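Local coordinates for protein prephenate dehydratase (Arthrobacter aurescens, PDB 3MWB) that probably converts prephenate to phenylpyruvate, releasing carbon dioxide and water, in phenylalanine biosynthesis, and binds L-phenylalanine in its ACT domain, at residues D200-V205 with T274-S279; V206-D211 with Y245-D250; M217-Q222 with A265-I270. All blocks are in the same frame, centred on the assembly; numbering follows the deposited sequence. Where two conformers were deposited one is given.

Interaction 1: D200-V205 with T274-S279; sequences DKTTVV and TRFLGS
The T202 methyl CG2 lies 3.5 Å from CE1 of the F276 ring, the two side chains crossing at about a right angle. T202 is turned with CG2 anti to its backbone N (OG1 at chi1 -65°), which leaves OG1 to accept a hydrogen bond of 2.6 Å from S279 OG. A threonine thus gives one branch to a ring and the other to a hydroxyl pair, and both hydroxyls have a further partner: T202 OG1 the carbonyl of G253, S279 OG the backbone N of A255. Strands 200-205 and 275-279 run antiparallel. V205 and R275 form a hydrogen-bonded pair, R275 N reaching V205 O at 2.9 Å. Between V204 and T202 the register slips by one residue, a beta bulge. There L277 N donates to T203 O, bent to 145° at the hydrogen, and T203 N donates to G278 O, nearly along the C=O axis. G278 has a positive phi of 103°, where a CB would jam against the preceding carbonyl, so glycine suits the bulge. On the other side of the sheet from F276, L277 CD2 packs on V205 CG2 at 3.9 Å, beta-branched valine fitting the extended backbone. The R275 guanidinium is hydrogen-bonded to the carbonyl of G77. With two partners for each of the T202 and S279 hydroxyls and four backbone bonds between the strands, the join buries these polar groups without leaving them unpartnered.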
loop_
_atom_site.group_PDB
_atom_site.type_symbol
_atom_site.label_atom_id
_atom_site.label_comp_id
_atom_site.label_asym_id
_atom_site.label_seq_id
_atom_site.Cartn_x
_atom_site.Cartn_y
_atom_site.Cartn_z
ATOM N N ASP A 200 6.623 -8.070 -24.831
ATOM C CA ASP A 200 7.473 -9.064 -24.190
ATOM C C ASP A 200 6.909 -9.455 -22.842
ATOM O O ASP A 200 6.048 -8.768 -22.279
ATOM C CB ASP A 200 8.897 -8.517 -24.001
ATOM C CG ASP A 200 9.629 -8.280 -25.322
ATOM O OD1 ASP A 200 9.647 -9.176 -26.174
ATOM O OD2 ASP A 200 10.195 -7.184 -25.498
ATOM N N LYS A 201 7.435 -10.563 -22.326
ATOM C CA LYS A 201 7.125 -11.062 -21.013
ATOM C C LYS A 201 8.440 -11.192 -20.241
ATOM O O LYS A 201 9.480 -11.529 -20.816
ATOM C CB LYS A 201 6.460 -12.431 -21.174
ATOM C CG LYS A 201 5.609 -12.882 -20.019
ATOM C CD LYS A 201 4.794 -14.157 -20.379
ATOM C CE LYS A 201 3.398 -13.883 -20.939
ATOM N NZ LYS A 201 2.715 -15.184 -21.223
ATOM N N THR A 202 8.398 -10.919 -18.941
ATOM C CA THR A 202 9.544 -11.156 -18.080
ATOM C C THR A 202 9.111 -12.040 -16.928
ATOM O O THR A 202 8.093 -11.773 -16.280
ATOM C CB THR A 202 10.212 -9.830 -17.597
ATOM O OG1 THR A 202 10.761 -9.121 -18.720
ATOM C CG2 THR A 202 11.365 -10.087 -16.578
ATOM N N THR A 203 9.890 -13.088 -16.671
ATOM C CA THR A 203 9.601 -14.048 -15.605
ATOM C C THR A 203 10.676 -13.992 -14.514
ATOM O O THR A 203 11.885 -13.924 -14.806
ATOM C CB THR A 203 9.462 -15.511 -16.167
ATOM O OG1 THR A 203 8.458 -15.557 -17.193
ATOM C CG2 THR A 203 9.063 -16.512 -15.067
ATOM N N VAL A 204 10.228 -14.043 -13.264
ATOM C CA VAL A 204 11.106 -14.089 -12.102
ATOM C C VAL A 204 10.604 -15.075 -11.048
ATOM O O VAL A 204 9.416 -15.397 -10.987
ATOM C CB VAL A 204 11.258 -12.712 -11.411
ATOM C CG1 VAL A 204 12.034 -11.767 -12.270
ATOM C CG2 VAL A 204 9.878 -12.119 -10.998
ATOM N N VAL A 205 11.524 -15.544 -10.210
ATOM C CA VAL A 205 11.139 -16.339 -9.059
ATOM C C VAL A 205 11.652 -15.613 -7.841
ATOM O O VAL A 205 12.858 -15.357 -7.741
ATOM C CB VAL A 205 11.716 -17.786 -9.120
ATOM C CG1 VAL A 205 11.525 -18.503 -7.737
ATOM C CG2 VAL A 205 11.064 -18.571 -10.256
ATOM N N THR A 274 16.539 -13.471 -5.480
ATOM C CA THR A 274 15.624 -13.470 -6.645
ATOM C C THR A 274 16.310 -14.057 -7.889
ATOM O O THR A 274 17.479 -13.755 -8.166
ATOM C CB THR A 274 15.061 -12.048 -6.924
ATOM O OG1 THR A 274 14.178 -11.683 -5.858
ATOM C CG2 THR A 274 14.280 -11.984 -8.225
ATOM N N ARG A 275 15.585 -14.914 -8.611
ATOM C CA ARG A 275 16.109 -15.516 -9.819
ATOM C C ARG A 275 15.461 -14.825 -11.008
ATOM O O ARG A 275 14.233 -14.633 -11.055
ATOM C CB ARG A 275 15.795 -17.006 -9.871
ATOM C CG ARG A 275 16.410 -17.819 -8.747
ATOM C CD ARG A 275 15.846 -19.218 -8.732
ATOM N NE ARG A 275 16.277 -20.029 -9.876
ATOM C CZ ARG A 275 17.349 -20.827 -9.874
ATOM N NH1 ARG A 275 18.120 -20.914 -8.806
ATOM N NH2 ARG A 275 17.655 -21.540 -10.949
ATOM N N PHE A 276 16.300 -14.447 -11.958
ATOM C CA PHE A 276 15.804 -13.899 -13.212
ATOM C C PHE A 276 15.641 -15.029 -14.234
ATOM O O PHE A 276 16.610 -15.745 -14.547
ATOM C CB PHE A 276 16.726 -12.792 -13.731
ATOM C CG PHE A 276 16.279 -12.198 -15.044
ATOM C CD1 PHE A 276 15.217 -11.288 -15.102
ATOM C CD2 PHE A 276 16.936 -12.543 -16.224
ATOM C CE1 PHE A 276 14.809 -10.739 -16.294
ATOM C CE2 PHE A 276 16.531 -11.991 -17.431
ATOM C CZ PHE A 276 15.468 -11.089 -17.468
ATOM N N LEU A 277 14.412 -15.178 -14.746
ATOM C CA LEU A 277 14.061 -16.272 -15.688
ATOM C C LEU A 277 13.830 -15.809 -17.146
ATOM O O LEU A 277 13.255 -16.518 -17.971
ATOM C CB LEU A 277 12.852 -17.049 -15.159
ATOM C CG LEU A 277 13.047 -18.206 -14.169
ATOM C CD1 LEU A 277 13.831 -19.318 -14.851
ATOM C CD2 LEU A 277 13.759 -17.771 -12.918
ATOM N N GLY A 278 14.298 -14.623 -17.472
ATOM C CA GLY A 278 14.318 -14.215 -18.862
ATOM C C GLY A 278 13.223 -13.252 -19.237
ATOM O O GLY A 278 12.172 -13.145 -18.561
ATOM N N SER A 279 13.510 -12.516 -20.305
ATOM C CA SER A 279 12.534 -11.695 -21.013
ATOM C C SER A 279 12.448 -12.334 -22.380
ATOM O O SER A 279 13.459 -12.812 -22.913
ATOM C CB SER A 279 13.003 -10.236 -21.132
ATOM O OG SER A 279 13.060 -9.620 -19.856
#

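Interaction 2: V206-D211 with Y245-D250; sequences VPLPED and YFFSID. With PHE (phenylalanine), chain D.
L208 wedges its two methyls between aromatic rings: CD1 meets the edge of F247, in the ring plane, 3.7 Å from CE2, while CD2 lies beside Y245 CD2 at 3.8 Å. CG is anti to the backbone N (chi1 -173°), and the side chain lies beside that of Y245, pointing the same way. The backbone beneath is closely tied, V206 and F247 forming a hydrogen-bonded antiparallel pair and L208 N donating to Y245 O at 2.9 Å, with 173° at the hydrogen. This is near the end of an inner strand of the ACT-domain sheet, where the chain runs on into the loop before helix 215-224 and lines part of the phenylalanine pocket. The ligand ring sets CE2 over the centre of one face of Y245, 4.0 Å above it, and brings CG to the in-plane edge of F247, 3.6 Å from CZ. Flat aromatic residues suit such a slot. Looser packing follows along the loop. D211, partly exposed, only skirts Y245, its carboxylate plane 45° from the ring, but D211 OD1 takes a 2.7 Å hydrogen bond from the ligand N, an acid suited to an amino group. L216 N, and N229 OD1 and L230 O of the third subunit, also hydrogen-bond the ligand at this subunit interface.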
loop_
_atom_site.group_PDB
_atom_site.type_symbol
_atom_site.label_atom_id
_atom_site.label_comp_id
_atom_site.label_asym_id
_atom_site.label_seq_id
_atom_site.Cartn_x
_atom_site.Cartn_y
_atom_site.Cartn_z
ATOM N N VAL A 206 10.743 -15.246 -6.939
ATOM C CA VAL A 206 11.100 -14.430 -5.768
ATOM C C VAL A 206 10.888 -15.224 -4.480
ATOM O O VAL A 206 9.746 -15.546 -4.117
ATOM C CB VAL A 206 10.309 -13.078 -5.716
ATOM C CG1 VAL A 206 10.837 -12.154 -4.604
ATOM C CG2 VAL A 206 10.331 -12.382 -7.109
ATOM N N PRO A 207 11.998 -15.544 -3.790
ATOM C CA PRO A 207 11.946 -16.183 -2.484
ATOM C C PRO A 207 11.398 -15.201 -1.455
ATOM O O PRO A 207 11.773 -14.026 -1.446
ATOM C CB PRO A 207 13.421 -16.501 -2.180
ATOM C CG PRO A 207 14.109 -16.479 -3.514
ATOM C CD PRO A 207 13.377 -15.418 -4.294
ATOM N N LEU A 208 10.502 -15.676 -0.607
ATOM C CA LEU A 208 10.017 -14.888 0.505
ATOM C C LEU A 208 11.039 -14.895 1.647
ATOM O O LEU A 208 11.378 -15.961 2.169
ATOM C CB LEU A 208 8.667 -15.440 0.971
ATOM C CG LEU A 208 7.893 -14.676 2.032
ATOM C CD1 LEU A 208 7.444 -13.305 1.529
ATOM C CD2 LEU A 208 6.713 -15.497 2.452
ATOM N N PRO A 209 11.523 -13.707 2.066
ATOM C CA PRO A 209 12.495 -13.667 3.161
ATOM C C PRO A 209 11.865 -13.869 4.532
ATOM O O PRO A 209 12.480 -14.481 5.401
ATOM C CB PRO A 209 13.079 -12.251 3.069
ATOM C CG PRO A 209 12.633 -11.715 1.731
ATOM C CD PRO A 209 11.325 -12.380 1.460
ATOM N N GLU A 210 10.651 -13.357 4.705
ATOM C CA GLU A 210 9.980 -13.302 6.001
ATOM C C GLU A 210 8.488 -13.374 5.780
ATOM O O GLU A 210 7.950 -12.631 4.959
ATOM C CB GLU A 210 10.304 -11.986 6.711
ATOM C CG GLU A 210 11.648 -11.949 7.433
ATOM C CD GLU A 210 11.994 -10.549 7.920
ATOM O OE1 GLU A 210 11.329 -10.053 8.867
ATOM O OE2 GLU A 210 12.938 -9.950 7.353
ATOM N N ASP A 211 7.813 -14.255 6.512
ATOM C CA ASP A 211 6.382 -14.464 6.326
ATOM C C ASP A 211 5.551 -13.597 7.275
ATOM O O ASP A 211 5.538 -13.836 8.484
ATOM C CB ASP A 211 6.029 -15.943 6.533
ATOM C CG ASP A 211 4.717 -16.331 5.871
ATOM O OD1 ASP A 211 4.414 -15.842 4.769
ATOM O OD2 ASP A 211 3.990 -17.145 6.440
ATOM N N TYR A 245 8.425 -19.815 1.282
ATOM C CA TYR A 245 7.771 -19.808 -0.021
ATOM C C TYR A 245 8.639 -19.170 -1.083
ATOM O O TYR A 245 9.545 -18.395 -0.777
ATOM C CB TYR A 245 6.445 -19.023 0.028
ATOM C CG TYR A 245 5.423 -19.564 0.991
ATOM C CD1 TYR A 245 4.511 -20.541 0.597
ATOM C CD2 TYR A 245 5.368 -19.096 2.309
ATOM C CE1 TYR A 245 3.574 -21.039 1.486
ATOM C CE2 TYR A 245 4.436 -19.588 3.209
ATOM C CZ TYR A 245 3.542 -20.553 2.790
ATOM O OH TYR A 245 2.627 -21.038 3.690
ATOM N N PHE A 246 8.346 -19.491 -2.342
ATOM C CA PHE A 246 8.714 -18.597 -3.405
ATOM C C PHE A 246 7.505 -18.232 -4.259
ATOM O O PHE A 246 6.504 -18.940 -4.262
ATOM C CB PHE A 246 9.884 -19.128 -4.246
ATOM C CG PHE A 246 9.556 -20.342 -5.048
ATOM C CD1 PHE A 246 8.862 -20.232 -6.256
ATOM C CD2 PHE A 246 9.962 -21.605 -4.613
ATOM C CE1 PHE A 246 8.558 -21.355 -7.016
ATOM C CE2 PHE A 246 9.662 -22.751 -5.369
ATOM C CZ PHE A 246 8.958 -22.628 -6.566
ATOM N N PHE A 247 7.604 -17.101 -4.946
ATOM C CA PHE A 247 6.572 -16.665 -5.871
ATOM C C PHE A 247 7.108 -16.717 -7.300
ATOM O O PHE A 247 8.164 -16.159 -7.606
ATOM C CB PHE A 247 6.089 -15.270 -5.509
ATOM C CG PHE A 247 5.700 -15.133 -4.066
ATOM C CD1 PHE A 247 4.500 -15.651 -3.616
ATOM C CD2 PHE A 247 6.551 -14.493 -3.154
ATOM C CE1 PHE A 247 4.134 -15.533 -2.254
ATOM C CE2 PHE A 247 6.191 -14.341 -1.804
ATOM C CZ PHE A 247 4.984 -14.886 -1.350
ATOM N N SER A 248 6.387 -17.434 -8.148
ATOM C CA SER A 248 6.662 -17.535 -9.575
ATOM C C SER A 248 5.782 -16.508 -10.297
ATOM O O SER A 248 4.547 -16.499 -10.150
ATOM C CB SER A 248 6.333 -18.951 -10.045
ATOM O OG SER A 248 6.818 -19.221 -11.348
ATOM N N ILE A 249 6.412 -15.616 -11.048
ATOM C CA ILE A 249 5.705 -14.424 -11.531
ATOM C C ILE A 249 6.052 -14.136 -12.993
ATOM O O ILE A 249 7.233 -14.163 -13.376
ATOM C CB ILE A 249 6.067 -13.170 -10.663
ATOM C CG1 ILE A 249 5.541 -13.302 -9.216
ATOM C CG2 ILE A 249 5.506 -11.886 -11.279
ATOM C CD1 ILE A 249 6.178 -12.330 -8.238
ATOM N N ASP A 250 5.027 -13.868 -13.807
ATOM C CA ASP A 250 5.242 -13.325 -15.168
ATOM C C ASP A 250 4.763 -11.887 -15.189
ATOM O O ASP A 250 3.620 -11.604 -14.774
ATOM C CB ASP A 250 4.475 -14.114 -16.253
ATOM C CG ASP A 250 4.871 -15.600 -16.327
ATOM O OD1 ASP A 250 6.002 -15.975 -15.918
ATOM O OD2 ASP A 250 4.043 -16.403 -16.821
HETATM N N PHE D . 2.020 -14.689 4.127
HETATM C CA PHE D . 2.498 -13.583 3.259
HETATM C C PHE D . 1.396 -12.599 2.867
HETATM O O PHE D . 0.250 -12.720 3.289
HETATM C CB PHE D . 3.241 -14.128 2.023
HETATM C CG PHE D . 2.438 -15.086 1.158
HETATM C CD1 PHE D . 1.460 -14.613 0.275
HETATM C CD2 PHE D . 2.705 -16.455 1.187
HETATM C CE1 PHE D . 0.745 -15.486 -0.552
HETATM C CE2 PHE D . 1.991 -17.350 0.344
HETATM C CZ PHE D . 1.006 -16.861 -0.503
HETATM O OXT PHE D . 1.618 -11.641 2.114
#

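Interaction 3: M217-Q222 with A265-I270; sequences MEILDQ and AGLHRI
Q222 and I270 reach toward each other tip to tip, bringing the amide NE2 within 3.5 Å of the methyl CD1. The glutamine chain bends at chi2 (-51°), setting CD beside G266; NE2 makes a weak bond to E218 O of its own helix. Its other amide atom, OE1, lies 3.1 Å from G266 CA and is hydrogen-bonded by R226. A CB on G266 would run into this oxygen; glycine gives the amide its berth. E218 and I270 instead pass in opposite directions, E218 CG 3.9 Å from I270 CD1. At the next residue, I219 and L267 cross at about a right angle, and the branch CG2 of I219 touches L267 CD2 at 3.6 Å. I219 also meets I270 obliquely, CG1 against CG2. Branched apolar side chains suit the buried positions of I219 and L267, where I219 rests on V206 and F247 and L267 on V204 of the sheet. The ring of H268 meets that of W305 of the second subunit. The helix axes are 9.0 Å apart at 156°, close to antiparallel, and side chains of each helix also touch backbone atoms of the other, L267 CD2 on I219 O and Q222 OE1 on G266 CA. Two such helices laid side by side over one face of an antiparallel four-stranded sheet, in the order beta-alpha-beta-beta-alpha-beta, are the ACT-domain fold.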
loop_
_atom_site.group_PDB
_atom_site.type_symbol
_atom_site.label_atom_id
_atom_site.label_comp_id
_atom_site.label_asym_id
_atom_site.label_seq_id
_atom_site.Cartn_x
_atom_site.Cartn_y
_atom_site.Cartn_z
HETATM N N MSE A 217 2.460 -8.394 -0.924
HETATM C CA MSE A 217 2.113 -7.054 -1.396
HETATM C C MSE A 217 3.353 -6.194 -1.596
HETATM O O MSE A 217 3.461 -5.507 -2.608
HETATM C CB MSE A 217 1.178 -6.367 -0.429
HETATM C CG MSE A 217 -0.260 -6.820 -0.595
HETATM SE SE MSE A 217 -1.391 -5.325 -0.212
HETATM C CE MSE A 217 -0.395 -3.964 -1.173
ATOM N N GLU A 218 4.284 -6.249 -0.641
ATOM C CA GLU A 218 5.549 -5.540 -0.776
ATOM C C GLU A 218 6.287 -5.975 -2.045
ATOM O O GLU A 218 6.846 -5.145 -2.739
ATOM C CB GLU A 218 6.436 -5.736 0.466
ATOM C CG GLU A 218 7.640 -4.784 0.535
ATOM C CD GLU A 218 8.609 -5.109 1.685
ATOM O OE1 GLU A 218 8.501 -6.214 2.274
ATOM O OE2 GLU A 218 9.480 -4.260 1.995
ATOM N N ILE A 219 6.272 -7.267 -2.357
ATOM C CA ILE A 219 6.938 -7.769 -3.571
ATOM C C ILE A 219 6.176 -7.338 -4.835
ATOM O O ILE A 219 6.767 -6.866 -5.822
ATOM C CB ILE A 219 7.123 -9.311 -3.500
ATOM C CG1 ILE A 219 8.208 -9.667 -2.475
ATOM C CG2 ILE A 219 7.476 -9.888 -4.875
ATOM C CD1 ILE A 219 8.136 -11.140 -1.954
ATOM N N LEU A 220 4.856 -7.454 -4.796
ATOM C CA LEU A 220 4.029 -7.077 -5.945
ATOM C C LEU A 220 4.057 -5.570 -6.249
ATOM O O LEU A 220 4.014 -5.166 -7.422
ATOM C CB LEU A 220 2.607 -7.593 -5.777
ATOM C CG LEU A 220 2.522 -9.135 -5.814
ATOM C CD1 LEU A 220 1.151 -9.603 -6.208
ATOM C CD2 LEU A 220 3.558 -9.744 -6.773
ATOM N N ASP A 221 4.189 -4.761 -5.199
ATOM C CA ASP A 221 4.265 -3.317 -5.340
ATOM C C ASP A 221 5.451 -2.876 -6.193
ATOM O O ASP A 221 5.367 -1.843 -6.843
ATOM C CB ASP A 221 4.316 -2.606 -3.979
ATOM C CG ASP A 221 3.889 -1.147 -4.074
ATOM O OD1 ASP A 221 2.790 -0.889 -4.594
ATOM O OD2 ASP A 221 4.648 -0.251 -3.626
ATOM N N GLN A 222 6.536 -3.658 -6.205
ATOM C CA GLN A 222 7.675 -3.332 -7.067
ATOM C C GLN A 222 7.232 -3.214 -8.531
ATOM O O GLN A 222 7.664 -2.300 -9.225
ATOM C CB GLN A 222 8.812 -4.338 -6.920
ATOM C CG GLN A 222 9.387 -4.452 -5.513
ATOM C CD GLN A 222 9.752 -3.107 -4.906
ATOM O OE1 GLN A 222 10.457 -2.303 -5.510
ATOM N NE2 GLN A 222 9.268 -2.866 -3.690
ATOM N N ALA A 265 15.326 -4.255 -9.703
ATOM C CA ALA A 265 16.202 -3.776 -8.617
ATOM C C ALA A 265 15.469 -3.760 -7.280
ATOM O O ALA A 265 16.035 -4.154 -6.253
ATOM C CB ALA A 265 16.780 -2.411 -8.934
ATOM N N GLY A 266 14.216 -3.336 -7.302
ATOM C CA GLY A 266 13.372 -3.299 -6.076
ATOM C C GLY A 266 13.186 -4.682 -5.483
ATOM O O GLY A 266 13.186 -4.856 -4.258
ATOM N N LEU A 267 13.024 -5.665 -6.371
ATOM C CA LEU A 267 12.837 -7.067 -5.992
ATOM C C LEU A 267 14.095 -7.606 -5.335
ATOM O O LEU A 267 14.018 -8.266 -4.321
ATOM C CB LEU A 267 12.475 -7.925 -7.225
ATOM C CG LEU A 267 11.081 -7.793 -7.834
ATOM C CD1 LEU A 267 10.970 -8.677 -9.062
ATOM C CD2 LEU A 267 9.986 -8.151 -6.833
ATOM N N HIS A 268 15.248 -7.334 -5.936
ATOM C CA HIS A 268 16.525 -7.800 -5.409
ATOM C C HIS A 268 16.775 -7.211 -4.007
ATOM O O HIS A 268 17.237 -7.927 -3.105
ATOM C CB HIS A 268 17.659 -7.454 -6.378
ATOM C CG HIS A 268 18.995 -7.980 -5.962
ATOM N ND1 HIS A 268 19.576 -9.086 -6.551
ATOM C CD2 HIS A 268 19.888 -7.527 -5.052
ATOM C CE1 HIS A 268 20.752 -9.310 -6.000
ATOM N NE2 HIS A 268 20.969 -8.378 -5.089
ATOM N N ARG A 269 16.457 -5.925 -3.817
ATOM C CA ARG A 269 16.637 -5.301 -2.505
ATOM C C ARG A 269 15.849 -6.044 -1.414
ATOM O O ARG A 269 16.397 -6.326 -0.349
ATOM C CB ARG A 269 16.335 -3.789 -2.546
ATOM C CG ARG A 269 17.381 -2.993 -3.349
ATOM C CD ARG A 269 17.212 -1.470 -3.285
ATOM N NE ARG A 269 15.873 -0.975 -3.634
ATOM C CZ ARG A 269 15.501 -0.571 -4.846
ATOM N NH1 ARG A 269 16.352 -0.631 -5.871
ATOM N NH2 ARG A 269 14.273 -0.106 -5.036
ATOM N N ILE A 270 14.598 -6.390 -1.691
ATOM C CA ILE A 270 13.739 -7.125 -0.724
ATOM C C ILE A 270 14.212 -8.569 -0.537
ATOM O O ILE A 270 14.195 -9.122 0.587
ATOM C CB ILE A 270 12.270 -7.193 -1.202
ATOM C CG1 ILE A 270 11.624 -5.806 -1.230
ATOM C CG2 ILE A 270 11.420 -8.144 -0.313
ATOM C CD1 ILE A 270 10.341 -5.785 -2.093
#

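In the fold
Of the segments joined here, strand 200-207 comes first and serves two contacts: its beginning pairs with 274-279 in interaction 1, its end with 245-250 in interaction 2. Interaction 1 closes the widest loop, holding helices 215-224 and 258-270 and strands 230-237 and 245-252, so interactions 2 and 3 both nest inside it. Those two cross, since 217-222 falls within the loop of interaction 2 and 265-270 beyond it. Interactions 1 and 2 thus make three neighbouring strands of one sheet, joined further by V204 N to I249 O; interaction 3 fixes the helix layer upon it, with P209 touching I270. Together they join three sheet strands and the two helices of the ACT domain.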